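Local coordinates for bifunctional purine biosynthetic protein ADE5,7 (Cryptococcus neoformans var. grubii serotype A, PDB 7LVO) that catalyses, through the GAR synthetase half present in this chain, the ATP-dependent ligation of glycine to phosphoribosylamine, the second step of de novo purine biosynthesis, at residues F133-A139 / Y310-M315; Q170-V175 / L214-V219; P182-G186 / V232-L236; K191-L195 / D225-E229. One frame throughout, in Å; residues are numbered along the deposited sequence.

Contact 1: residues F133-A139 / Y310-M315. With EDO (1,2-ethanediol), chain B.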
loop_
_atom_site.group_PDB
_atom_site.type_symbol
_atom_site.label_atom_id
_atom_site.label_comp_id
_atom_site.label_asym_id
_atom_site.label_seq_id
_atom_site.Cartn_x
_atom_site.Cartn_y
_atom_site.Cartn_z
ATOM N N PHE A 133 -7.889 -10.637 -6.737
ATOM C CA PHE A 133 -8.116 -9.208 -6.530
ATOM C C PHE A 133 -6.765 -8.516 -6.666
ATOM O O PHE A 133 -5.998 -8.401 -5.705
ATOM C CB PHE A 133 -8.742 -8.926 -5.178
ATOM C CG PHE A 133 -8.938 -7.453 -4.903
ATOM C CD1 PHE A 133 -10.022 -6.770 -5.437
ATOM C CD2 PHE A 133 -8.027 -6.756 -4.141
ATOM C CE1 PHE A 133 -10.196 -5.425 -5.186
ATOM C CE2 PHE A 133 -8.190 -5.409 -3.888
ATOM C CZ PHE A 133 -9.275 -4.740 -4.409
ATOM N N GLY A 134 -6.470 -8.061 -7.877
ATOM C CA GLY A 134 -5.211 -7.426 -8.178
ATOM C C GLY A 134 -4.989 -7.336 -9.671
ATOM O O GLY A 134 -5.692 -7.962 -10.464
ATOM N N PRO A 135 -3.995 -6.559 -10.081
ATOM C CA PRO A 135 -3.783 -6.324 -11.507
ATOM C C PRO A 135 -3.115 -7.504 -12.192
ATOM O O PRO A 135 -2.390 -8.295 -11.583
ATOM C CB PRO A 135 -2.870 -5.087 -11.527
ATOM C CG PRO A 135 -2.095 -5.199 -10.256
ATOM C CD PRO A 135 -3.076 -5.758 -9.245
ATOM N N SER A 136 -3.385 -7.611 -13.484
ATOM C CA SER A 136 -2.661 -8.557 -14.321
ATOM C C SER A 136 -1.172 -8.225 -14.301
ATOM O O SER A 136 -0.779 -7.107 -13.953
ATOM C CB SER A 136 -3.187 -8.513 -15.750
ATOM O OG SER A 136 -2.891 -7.268 -16.346
ATOM N N PRO A 137 -0.321 -9.188 -14.659
ATOM C CA PRO A 137 1.120 -8.889 -14.748
ATOM C C PRO A 137 1.428 -7.607 -15.511
ATOM O O PRO A 137 2.347 -6.866 -15.137
ATOM C CB PRO A 137 1.685 -10.121 -15.463
ATOM C CG PRO A 137 0.745 -11.227 -15.102
ATOM C CD PRO A 137 -0.631 -10.597 -14.971
ATOM N N ALA A 138 0.670 -7.323 -16.577
ATOM C CA ALA A 138 0.899 -6.106 -17.347
ATOM C C ALA A 138 0.407 -4.869 -16.596
ATOM O O ALA A 138 1.141 -3.883 -16.457
ATOM C CB ALA A 138 0.213 -6.215 -18.707
ATOM N N ALA A 139 -0.836 -4.902 -16.111
ATOM C CA ALA A 139 -1.379 -3.751 -15.400
ATOM C C ALA A 139 -0.561 -3.416 -14.158
ATOM O O ALA A 139 -0.487 -2.248 -13.756
ATOM C CB ALA A 139 -2.835 -4.012 -15.014
ATOM N N TYR A 310 -4.835 -2.998 -21.376
ATOM C CA TYR A 310 -4.608 -3.761 -20.148
ATOM C C TYR A 310 -5.384 -3.117 -19.014
ATOM O O TYR A 310 -4.817 -2.422 -18.167
ATOM C CB TYR A 310 -3.114 -3.841 -19.829
ATOM C CG TYR A 310 -2.305 -4.458 -20.943
ATOM C CD1 TYR A 310 -2.188 -5.840 -21.051
ATOM C CD2 TYR A 310 -1.672 -3.666 -21.894
ATOM C CE1 TYR A 310 -1.456 -6.416 -22.073
ATOM C CE2 TYR A 310 -0.940 -4.236 -22.916
ATOM C CZ TYR A 310 -0.834 -5.610 -23.000
ATOM O OH TYR A 310 -0.103 -6.183 -24.020
ATOM N N PRO A 311 -6.702 -3.320 -18.978
ATOM C CA PRO A 311 -7.515 -2.723 -17.912
ATOM C C PRO A 311 -6.973 -3.081 -16.534
ATOM O O PRO A 311 -6.342 -4.120 -16.344
ATOM C CB PRO A 311 -8.904 -3.330 -18.136
ATOM C CG PRO A 311 -8.917 -3.720 -19.589
ATOM C CD PRO A 311 -7.505 -4.118 -19.924
ATOM N N PHE A 312 -7.229 -2.200 -15.573
ATOM C CA PHE A 312 -6.736 -2.359 -14.215
ATOM C C PHE A 312 -7.865 -2.849 -13.315
ATOM O O PHE A 312 -8.909 -2.191 -13.202
ATOM C CB PHE A 312 -6.177 -1.050 -13.654
ATOM C CG PHE A 312 -5.615 -1.191 -12.263
ATOM C CD1 PHE A 312 -6.436 -1.046 -11.152
ATOM C CD2 PHE A 312 -4.277 -1.503 -12.066
ATOM C CE1 PHE A 312 -5.926 -1.194 -9.876
ATOM C CE2 PHE A 312 -3.764 -1.635 -10.786
ATOM C CZ PHE A 312 -4.598 -1.488 -9.692
ATOM N N VAL A 313 -7.648 -3.989 -12.672
ATOM C CA VAL A 313 -8.579 -4.549 -11.701
ATOM C C VAL A 313 -7.853 -4.667 -10.369
ATOM O O VAL A 313 -6.709 -5.137 -10.318
ATOM C CB VAL A 313 -9.121 -5.918 -12.158
ATOM C CG1 VAL A 313 -10.094 -6.467 -11.129
ATOM C CG2 VAL A 313 -9.792 -5.797 -13.523
ATOM N N GLY A 314 -8.509 -4.229 -9.297
ATOM C CA GLY A 314 -7.927 -4.327 -7.972
ATOM C C GLY A 314 -7.966 -3.024 -7.204
ATOM O O GLY A 314 -8.892 -2.222 -7.373
ATOM N N MET A 315 -6.964 -2.804 -6.355
ATOM C CA MET A 315 -6.872 -1.608 -5.525
ATOM C C MET A 315 -5.842 -0.676 -6.151
ATOM O O MET A 315 -4.640 -0.964 -6.134
ATOM C CB MET A 315 -6.495 -1.970 -4.086
ATOM C CG MET A 315 -5.994 -0.797 -3.253
ATOM S SD MET A 315 -7.002 0.692 -3.419
ATOM C CE MET A 315 -8.608 0.082 -2.916
HETATM C C1 EDO B . -0.501 -10.710 -18.664
HETATM O O1 EDO B . -0.871 -9.503 -17.981
HETATM C C2 EDO B . -1.610 -11.744 -18.533
HETATM O O2 EDO B . -2.807 -11.240 -19.130
HETATM O O HOH W 1 -6.023 -5.751 -13.914
#

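Contact 2: residues Q170-V175 / L214-V219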
loop_
_atom_site.group_PDB
_atom_site.type_symbol
_atom_site.label_atom_id
_atom_site.label_comp_id
_atom_site.label_asym_id
_atom_site.label_seq_id
_atom_site.Cartn_x
_atom_site.Cartn_y
_atom_site.Cartn_z
ATOM N N GLN A 170 22.546 4.393 -21.032
ATOM C CA GLN A 170 22.489 5.822 -21.316
ATOM C C GLN A 170 23.001 6.670 -20.157
ATOM O O GLN A 170 22.498 7.780 -19.932
ATOM C CB GLN A 170 21.059 6.220 -21.680
ATOM C CG GLN A 170 20.532 5.544 -22.936
ATOM C CD GLN A 170 19.067 5.834 -23.191
ATOM O OE1 GLN A 170 18.298 6.073 -22.260
ATOM N NE2 GLN A 170 18.672 5.821 -24.460
ATOM N N TYR A 171 23.997 6.176 -19.415
ATOM C CA TYR A 171 24.549 6.944 -18.306
ATOM C C TYR A 171 25.125 8.274 -18.773
ATOM O O TYR A 171 25.082 9.262 -18.031
ATOM C CB TYR A 171 25.619 6.123 -17.587
ATOM C CG TYR A 171 26.449 6.912 -16.603
ATOM C CD1 TYR A 171 25.935 7.277 -15.365
ATOM C CD2 TYR A 171 27.753 7.283 -16.906
ATOM C CE1 TYR A 171 26.692 7.999 -14.461
ATOM C CE2 TYR A 171 28.519 8.003 -16.008
ATOM C CZ TYR A 171 27.984 8.358 -14.789
ATOM O OH TYR A 171 28.746 9.078 -13.894
ATOM N N GLU A 172 25.663 8.322 -19.995
ATOM C CA GLU A 172 26.185 9.579 -20.519
ATOM C C GLU A 172 25.069 10.602 -20.706
ATOM O O GLU A 172 25.235 11.783 -20.383
ATOM C CB GLU A 172 26.912 9.331 -21.842
ATOM C CG GLU A 172 28.190 8.513 -21.715
ATOM C CD GLU A 172 29.334 9.304 -21.114
ATOM O OE1 GLU A 172 29.132 10.491 -20.777
ATOM O OE2 GLU A 172 30.442 8.741 -20.979
ATOM N N ASP A 173 23.922 10.165 -21.227
ATOM C CA ASP A 173 22.811 11.084 -21.440
ATOM C C ASP A 173 22.212 11.539 -20.117
ATOM O O ASP A 173 21.814 12.703 -19.978
ATOM C CB ASP A 173 21.745 10.420 -22.311
ATOM C CG ASP A 173 22.259 10.062 -23.691
ATOM O OD1 ASP A 173 22.986 10.882 -24.289
ATOM O OD2 ASP A 173 21.938 8.959 -24.176
ATOM N N ALA A 174 22.138 10.641 -19.133
ATOM C CA ALA A 174 21.586 11.015 -17.836
ATOM C C ALA A 174 22.404 12.126 -17.192
ATOM O O ALA A 174 21.853 13.005 -16.515
ATOM C CB ALA A 174 21.523 9.794 -16.919
ATOM N N VAL A 175 23.722 12.108 -17.394
ATOM C CA VAL A 175 24.570 13.162 -16.847
ATOM C C VAL A 175 24.341 14.469 -17.598
ATOM O O VAL A 175 24.184 15.536 -16.989
ATOM C CB VAL A 175 26.049 12.739 -16.894
ATOM C CG1 VAL A 175 26.952 13.907 -16.525
ATOM C CG2 VAL A 175 26.294 11.555 -15.964
ATOM N N LEU A 214 23.507 8.920 -9.844
ATOM C CA LEU A 214 23.333 8.242 -11.124
ATOM C C LEU A 214 24.328 7.100 -11.293
ATOM O O LEU A 214 23.982 6.047 -11.839
ATOM C CB LEU A 214 23.470 9.237 -12.277
ATOM C CG LEU A 214 22.354 10.273 -12.427
ATOM C CD1 LEU A 214 22.615 11.163 -13.635
ATOM C CD2 LEU A 214 21.001 9.588 -12.542
ATOM N N LYS A 215 25.568 7.290 -10.835
ATOM C CA LYS A 215 26.559 6.224 -10.934
ATOM C C LYS A 215 26.272 5.097 -9.951
ATOM O O LYS A 215 26.611 3.939 -10.222
ATOM C CB LYS A 215 27.964 6.782 -10.707
ATOM C CG LYS A 215 29.042 5.715 -10.585
ATOM C CD LYS A 215 30.435 6.322 -10.583
ATOM C CE LYS A 215 30.759 6.965 -11.922
ATOM N NZ LYS A 215 32.135 7.534 -11.949
ATOM N N SER A 216 25.653 5.410 -8.811
ATOM C CA SER A 216 25.340 4.381 -7.829
ATOM C C SER A 216 24.191 3.485 -8.277
ATOM O O SER A 216 24.050 2.375 -7.753
ATOM C CB SER A 216 24.998 5.026 -6.485
ATOM O OG SER A 216 23.912 5.929 -6.612
ATOM N N VAL A 217 23.373 3.939 -9.227
ATOM C CA VAL A 217 22.246 3.158 -9.707
ATOM C C VAL A 217 22.470 2.607 -11.109
ATOM O O VAL A 217 21.954 1.527 -11.424
ATOM C CB VAL A 217 20.951 3.998 -9.655
ATOM C CG1 VAL A 217 19.766 3.182 -10.141
ATOM C CG2 VAL A 217 20.712 4.525 -8.248
ATOM N N MET A 218 23.225 3.304 -11.956
ATOM C CA MET A 218 23.445 2.888 -13.335
ATOM C C MET A 218 24.784 2.195 -13.540
ATOM O O MET A 218 24.869 1.254 -14.334
ATOM C CB MET A 218 23.355 4.102 -14.267
ATOM C CG MET A 218 22.075 4.910 -14.105
ATOM S SD MET A 218 21.984 6.340 -15.201
ATOM C CE MET A 218 21.798 5.542 -16.792
ATOM N N VAL A 219 25.830 2.634 -12.842
ATOM C CA VAL A 219 27.157 2.043 -12.980
ATOM C C VAL A 219 27.340 0.970 -11.916
ATOM O O VAL A 219 27.317 -0.228 -12.215
ATOM C CB VAL A 219 28.256 3.115 -12.879
ATOM C CG1 VAL A 219 29.635 2.469 -12.910
ATOM C CG2 VAL A 219 28.112 4.128 -14.003
#

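Contact 3: residues P182-G186 / V232-L236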
loop_
_atom_site.group_PDB
_atom_site.type_symbol
_atom_site.label_atom_id
_atom_site.label_comp_id
_atom_site.label_asym_id
_atom_site.label_seq_id
_atom_site.Cartn_x
_atom_site.Cartn_y
_atom_site.Cartn_z
ATOM N N PRO A 182 17.240 21.117 -16.231
ATOM C CA PRO A 182 15.948 21.076 -16.927
ATOM C C PRO A 182 14.768 21.463 -16.051
ATOM O O PRO A 182 13.699 21.801 -16.565
ATOM C CB PRO A 182 15.839 19.612 -17.380
ATOM C CG PRO A 182 16.996 18.866 -16.688
ATOM C CD PRO A 182 17.599 19.800 -15.686
ATOM N N PHE A 183 14.945 21.424 -14.735
ATOM C CA PHE A 183 13.843 21.580 -13.796
ATOM C C PHE A 183 13.823 22.992 -13.222
ATOM O O PHE A 183 14.852 23.498 -12.753
ATOM C CB PHE A 183 13.949 20.548 -12.672
ATOM C CG PHE A 183 13.912 19.127 -13.156
ATOM C CD1 PHE A 183 13.106 18.771 -14.225
ATOM C CD2 PHE A 183 14.694 18.156 -12.560
ATOM C CE1 PHE A 183 13.070 17.467 -14.681
ATOM C CE2 PHE A 183 14.666 16.852 -13.013
ATOM C CZ PHE A 183 13.851 16.507 -14.072
ATOM N N THR A 184 12.643 23.617 -13.253
ATOM C CA THR A 184 12.502 24.970 -12.728
ATOM C C THR A 184 12.823 25.023 -11.241
ATOM O O THR A 184 13.430 25.990 -10.763
ATOM C CB THR A 184 11.085 25.486 -12.985
ATOM O OG1 THR A 184 10.801 25.424 -14.389
ATOM C CG2 THR A 184 10.946 26.924 -12.504
ATOM N N SER A 185 12.420 23.995 -10.490
ATOM C CA SER A 185 12.659 23.984 -9.052
ATOM C C SER A 185 14.141 23.900 -8.705
ATOM O O SER A 185 14.511 24.179 -7.559
ATOM C CB SER A 185 11.908 22.819 -8.405
ATOM O OG SER A 185 10.509 22.951 -8.591
ATOM N N GLY A 186 14.990 23.524 -9.659
ATOM C CA GLY A 186 16.409 23.399 -9.416
ATOM C C GLY A 186 16.840 22.111 -8.747
ATOM O O GLY A 186 18.049 21.879 -8.613
ATOM N N VAL A 232 14.437 10.363 -14.010
ATOM C CA VAL A 232 14.892 11.637 -13.470
ATOM C C VAL A 232 13.753 12.629 -13.650
ATOM O O VAL A 232 13.367 12.937 -14.786
ATOM C CB VAL A 232 16.170 12.131 -14.166
ATOM C CG1 VAL A 232 16.640 13.434 -13.551
ATOM C CG2 VAL A 232 17.259 11.069 -14.089
ATOM N N GLU A 233 13.217 13.127 -12.536
ATOM C CA GLU A 233 12.048 13.994 -12.580
ATOM C C GLU A 233 12.217 15.150 -11.610
ATOM O O GLU A 233 13.056 15.118 -10.707
ATOM C CB GLU A 233 10.763 13.220 -12.255
ATOM C CG GLU A 233 10.729 12.642 -10.860
ATOM C CD GLU A 233 9.452 11.872 -10.582
ATOM O OE1 GLU A 233 8.923 11.250 -11.523
ATOM O OE2 GLU A 233 8.983 11.898 -9.422
ATOM N N GLU A 234 11.394 16.177 -11.807
ATOM C CA GLU A 234 11.492 17.388 -11.005
ATOM C C GLU A 234 11.075 17.125 -9.563
ATOM O O GLU A 234 10.096 16.421 -9.296
ATOM C CB GLU A 234 10.617 18.489 -11.607
ATOM C CG GLU A 234 10.726 19.831 -10.899
ATOM C CD GLU A 234 9.922 20.921 -11.583
ATOM O OE1 GLU A 234 9.250 20.623 -12.590
ATOM O OE2 GLU A 234 9.959 22.073 -11.111
ATOM N N TYR A 235 11.829 17.699 -8.631
ATOM C CA TYR A 235 11.486 17.641 -7.216
ATOM C C TYR A 235 10.369 18.639 -6.937
ATOM O O TYR A 235 10.537 19.845 -7.158
ATOM C CB TYR A 235 12.713 17.943 -6.358
ATOM C CG TYR A 235 12.428 18.038 -4.877
ATOM C CD1 TYR A 235 12.459 16.911 -4.068
ATOM C CD2 TYR A 235 12.135 19.260 -4.285
ATOM C CE1 TYR A 235 12.203 16.996 -2.713
ATOM C CE2 TYR A 235 11.875 19.355 -2.930
ATOM C CZ TYR A 235 11.910 18.222 -2.149
ATOM O OH TYR A 235 11.654 18.315 -0.798
ATOM N N LEU A 236 9.236 18.141 -6.457
ATOM C CA LEU A 236 8.079 18.977 -6.174
ATOM C C LEU A 236 7.933 19.189 -4.671
ATOM O O LEU A 236 8.333 18.346 -3.862
ATOM C CB LEU A 236 6.803 18.349 -6.737
ATOM C CG LEU A 236 6.788 18.095 -8.244
ATOM C CD1 LEU A 236 5.458 17.468 -8.666
ATOM C CD2 LEU A 236 7.050 19.374 -9.016
#

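Contact 4: residues K191-L195 / D225-E229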
loop_
_atom_site.group_PDB
_atom_site.type_symbol
_atom_site.label_atom_id
_atom_site.label_comp_id
_atom_site.label_asym_id
_atom_site.label_seq_id
_atom_site.Cartn_x
_atom_site.Cartn_y
_atom_site.Cartn_z
ATOM N N LYS A 191 15.051 8.100 -9.498
ATOM C CA LYS A 191 14.302 6.922 -9.091
ATOM C C LYS A 191 14.712 5.720 -9.928
ATOM O O LYS A 191 14.835 5.815 -11.152
ATOM C CB LYS A 191 12.793 7.149 -9.237
ATOM C CG LYS A 191 12.236 8.276 -8.381
ATOM C CD LYS A 191 10.731 8.385 -8.554
ATOM C CE LYS A 191 10.146 9.474 -7.672
ATOM N NZ LYS A 191 8.664 9.562 -7.834
ATOM N N ALA A 192 14.921 4.589 -9.260
ATOM C CA ALA A 192 15.144 3.326 -9.952
ATOM C C ALA A 192 13.806 2.771 -10.423
ATOM O O ALA A 192 12.877 2.611 -9.625
ATOM C CB ALA A 192 15.843 2.328 -9.032
ATOM N N SER A 193 13.707 2.487 -11.725
ATOM C CA SER A 193 12.438 2.040 -12.293
ATOM C C SER A 193 11.927 0.792 -11.584
ATOM O O SER A 193 10.750 0.715 -11.210
ATOM C CB SER A 193 12.599 1.780 -13.789
ATOM O OG SER A 193 13.529 0.736 -14.022
ATOM N N GLY A 194 12.797 -0.194 -11.391
ATOM C CA GLY A 194 12.414 -1.427 -10.738
ATOM C C GLY A 194 12.067 -1.222 -9.274
ATOM O O GLY A 194 12.172 -0.133 -8.709
ATOM N N LEU A 195 11.643 -2.315 -8.646
ATOM C CA LEU A 195 11.235 -2.290 -7.245
ATOM C C LEU A 195 12.341 -1.731 -6.356
ATOM O O LEU A 195 13.408 -2.330 -6.226
ATOM C CB LEU A 195 10.844 -3.693 -6.774
ATOM C CG LEU A 195 9.920 -4.496 -7.691
ATOM C CD1 LEU A 195 9.335 -5.687 -6.950
ATOM C CD2 LEU A 195 8.819 -3.617 -8.262
ATOM N N ASP A 225 19.017 -5.148 -10.597
ATOM C CA ASP A 225 18.323 -4.998 -11.870
ATOM C C ASP A 225 17.310 -3.860 -11.848
ATOM O O ASP A 225 16.957 -3.339 -12.912
ATOM C CB ASP A 225 17.627 -6.309 -12.244
ATOM C CG ASP A 225 16.652 -6.772 -11.181
ATOM O OD1 ASP A 225 16.880 -6.468 -9.990
ATOM O OD2 ASP A 225 15.657 -7.441 -11.534
ATOM N N ALA A 226 16.833 -3.464 -10.667
ATOM C CA ALA A 226 15.895 -2.349 -10.587
ATOM C C ALA A 226 16.449 -1.105 -11.266
ATOM O O ALA A 226 15.684 -0.306 -11.816
ATOM C CB ALA A 226 15.555 -2.049 -9.124
ATOM N N GLY A 227 17.768 -0.925 -11.239
ATOM C CA GLY A 227 18.425 0.195 -11.872
ATOM C C GLY A 227 18.688 0.049 -13.352
ATOM O O GLY A 227 19.357 0.907 -13.932
ATOM N N ASP A 228 18.192 -1.018 -13.986
ATOM C CA ASP A 228 18.365 -1.160 -15.428
ATOM C C ASP A 228 17.790 0.036 -16.174
ATOM O O ASP A 228 18.256 0.371 -17.270
ATOM C CB ASP A 228 17.709 -2.456 -15.911
ATOM C CG ASP A 228 18.396 -3.694 -15.368
ATOM O OD1 ASP A 228 19.357 -3.545 -14.582
ATOM O OD2 ASP A 228 17.977 -4.816 -15.724
ATOM N N GLU A 229 16.774 0.682 -15.604
ATOM C CA GLU A 229 16.244 1.941 -16.105
ATOM C C GLU A 229 16.094 2.894 -14.927
ATOM O O GLU A 229 15.876 2.468 -13.787
ATOM C CB GLU A 229 14.904 1.750 -16.817
ATOM C CG GLU A 229 14.998 0.922 -18.089
ATOM C CD GLU A 229 13.639 0.622 -18.696
ATOM O OE1 GLU A 229 12.619 0.821 -18.004
ATOM O OE2 GLU A 229 13.590 0.188 -19.868
#

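Contact 1: residues F133-A139 / Y310-M315
Gly-134 and Gly-314 bring two loops together with their CA atoms 4.1 Å apart, and no direct hydrogen bond joins 133-139 to 310-315. The chain turns a corner at Gly-314, and the two glycines let the backbones come this close. Gly-314 CA lies over one face of the Phe-133 ring, 3.9 Å from the centroid and 19° off the normal, a CH-pi contact. Phe-133 reaches this place because its CG stands opposite the backbone N (chi1 178°), and its CE2 also touches Met-315 CB. Further along, the Pro-135 ring runs alongside Phe-312, CB meeting CE2 at 3.6 Å. Ala-139 CB packs near the same Phe-312 ring, and Ala-138 CB approaches Tyr-310 CD1 at 3.4 Å, toward the more exposed end. There Ala-138 N donates to O1 of an ethanediol at 3.0 Å, a molecule probably from the crystallisation liquor. Ser-136 OG turns back to accept from Ala-139 N at 3.1 Å and a nearly straight 170°, an ST motif. Helix 354-362 and strand 240-248 also touch Phe-133. The contact thus joins a loop of the N-domain family region to one of the ATP-grasp region, and a single water supplies its polar link: accepting from Val-313 N at 2.7 Å and from Ser-136 N while donating to Pro-311 O, it takes up polar backbone groups of both loops.

Contact 2: residues Q170-V175 / L214-V219
Tyr-171 meets Leu-214, Lys-215, Met-218 and Val-219 where helices 171-179 and 207-218 pack together; both lie on the four-stranded antiparallel sheet of 163-167, 229-234, 188-192 and 201-202, an arrangement consistent with the small lid-like subdomain of ATP-grasp enzymes. The short segments run nearly antiparallel, at 155°, with axes 10.8 Å apart at closest approach, and no hydrogen bond passes between them. Tyr-171 spans the distance between the helices, its CG anti to its own backbone N, which extends the ring toward the second helix. Val-219 CG2 sits almost exactly above the ring centre, 4.0 Å from the centroid and 7° off the normal. The opposite face is met by Val-175 CG2 from one turn further along the same helix, so two valine methyls sandwich the ring. At the rim, Met-218 SD lies near the ring plane, 5.4 Å from the centroid and 85° off the normal, a Met-aromatic contact at the edge. The methionine chain bends at its last torsion, which carries CE back to Tyr-171 CA at 3.4 Å. Tyr-171 OH lies 3.5 Å from Lys-215 CE, a contact with the aliphatic part of the lysine. Deeper in, Ala-174 CB touches both Leu-214 CD1, at 3.7 Å, and Met-218 SD, at 3.9 Å. Gln-170, at the N-cap position, directs its OE1 elsewhere, accepting from Thr-167 N. Strand 163-167 borders the first helix through Phe-166, which touches Ala-174 and Asp-173, while Val-217 of the second helix packs against Phe-223 in the loop that follows.

Contact 3: residues P182-G186 / V232-L236
Ser-185 delivers two donors to a single oxygen, Glu-234 OE2. Its hydroxyl OG gives the shorter bond, 2.7 Å, reaching the anti side of the carboxylate; its backbone N gives a longer one, 3.2 Å at 146°, from above the carboxylate plane, 38° out. The extended glutamate chain carries the carboxylate up to the type I turn of 183-186, closed by Gly-186 N to Phe-183 O at 3.1 Å. Beneath the turn, the phenyl ring of Phe-183 and the Glu-234 chain run antiparallel alongside one another, with the ring and carboxylate planes only 4° apart. The 233-234 peptide meets the ring closely: Glu-234 N lies 3.3 Å above its plane, and Phe-183 CZ is 3.3 Å from Glu-233 C. Glu-234 CB adds a CH-pi contact over the same face, 3.9 Å from the centroid, and Val-232 CG1 touches Phe-183 CE2 at 4.0 Å. Glu-233 points away from the turn, OE1 forming a salt bridge with Lys-150 and OE2 with Lys-191, close to the predicted magnesium ligand Glu-331. Glu-233 and Glu-234 are thus satisfied on different sides of the strand, by lysines and by the turn, where the two Ser-185 donors probably help stabilise the Glu-234 charge.

Contact 4: residues K191-L195 / D225-E229
Ser-193 and Gly-194 bond to the carbonyls of 225-229, and the serine's side-chain conformation adds to the grip. With chi1 63°, OG stands between the backbone N and the carbonyl carbon, folded over its own main chain, and so faces two oxygens: Glu-229 O at 2.9 Å and Ala-226 O at 3.3 Å. The backbone supplies two further bonds. Ser-193 N donates to Glu-229 O at 3.0 Å and 166°, from above the carbonyl plane, whereas Gly-194 N donates to Ala-226 O at 2.9 Å, in the carbonyl plane and on a lone pair. Gly-194 allows the backbones to approach to 3.6 Å, measured from its CA to Ala-226 CA. Ala-226 CB rests on Gly-194 CA at 3.6 Å, and Ala-192 CB touches Ala-226 O at 3.8 Å. Glu-229 runs out extended beyond CG, its OE1 bonded to Ser-147 OG. Lys-191, likewise fully extended, leads away to Glu-233. All of this lies in the predicted ATP-binding region, just before residues 196-199, which are not modelled. The contact links the end of strand 188-192 with the 3-10 turn that leads into its antiparallel neighbour 229-234. Helix 146-155 lies alongside, with Lys-146 touching Lys-191 and Ser-147 touching Ser-193, and helix 114-118 meets Leu-195.

How the contacts relate
Contacts 2, 3 and 4 cluster in the ATP-grasp region, while contact 1 is set apart in space, its nearest atoms about 10 Å from those of contact 4 and about 21 Å from those of contact 2, although its 310-315 segment also belongs to that region. Contacts 1 and 4 are mostly buried; 2 and 3 are only partly so. Contacts 3 and 4 share neighbouring strands 229-234 and 188-192 and meet directly through Glu-233 and Lys-191. Contact 2 packs its helix on contact 4 through Val-217 CG1, 3.7 Å from Gly-227 CA. Chemistry follows place: apolar helix packing in 2, carboxylate capture at a turn in 3, backbone and serine bonds in 4, and a water-bridged, otherwise apolar junction in 1.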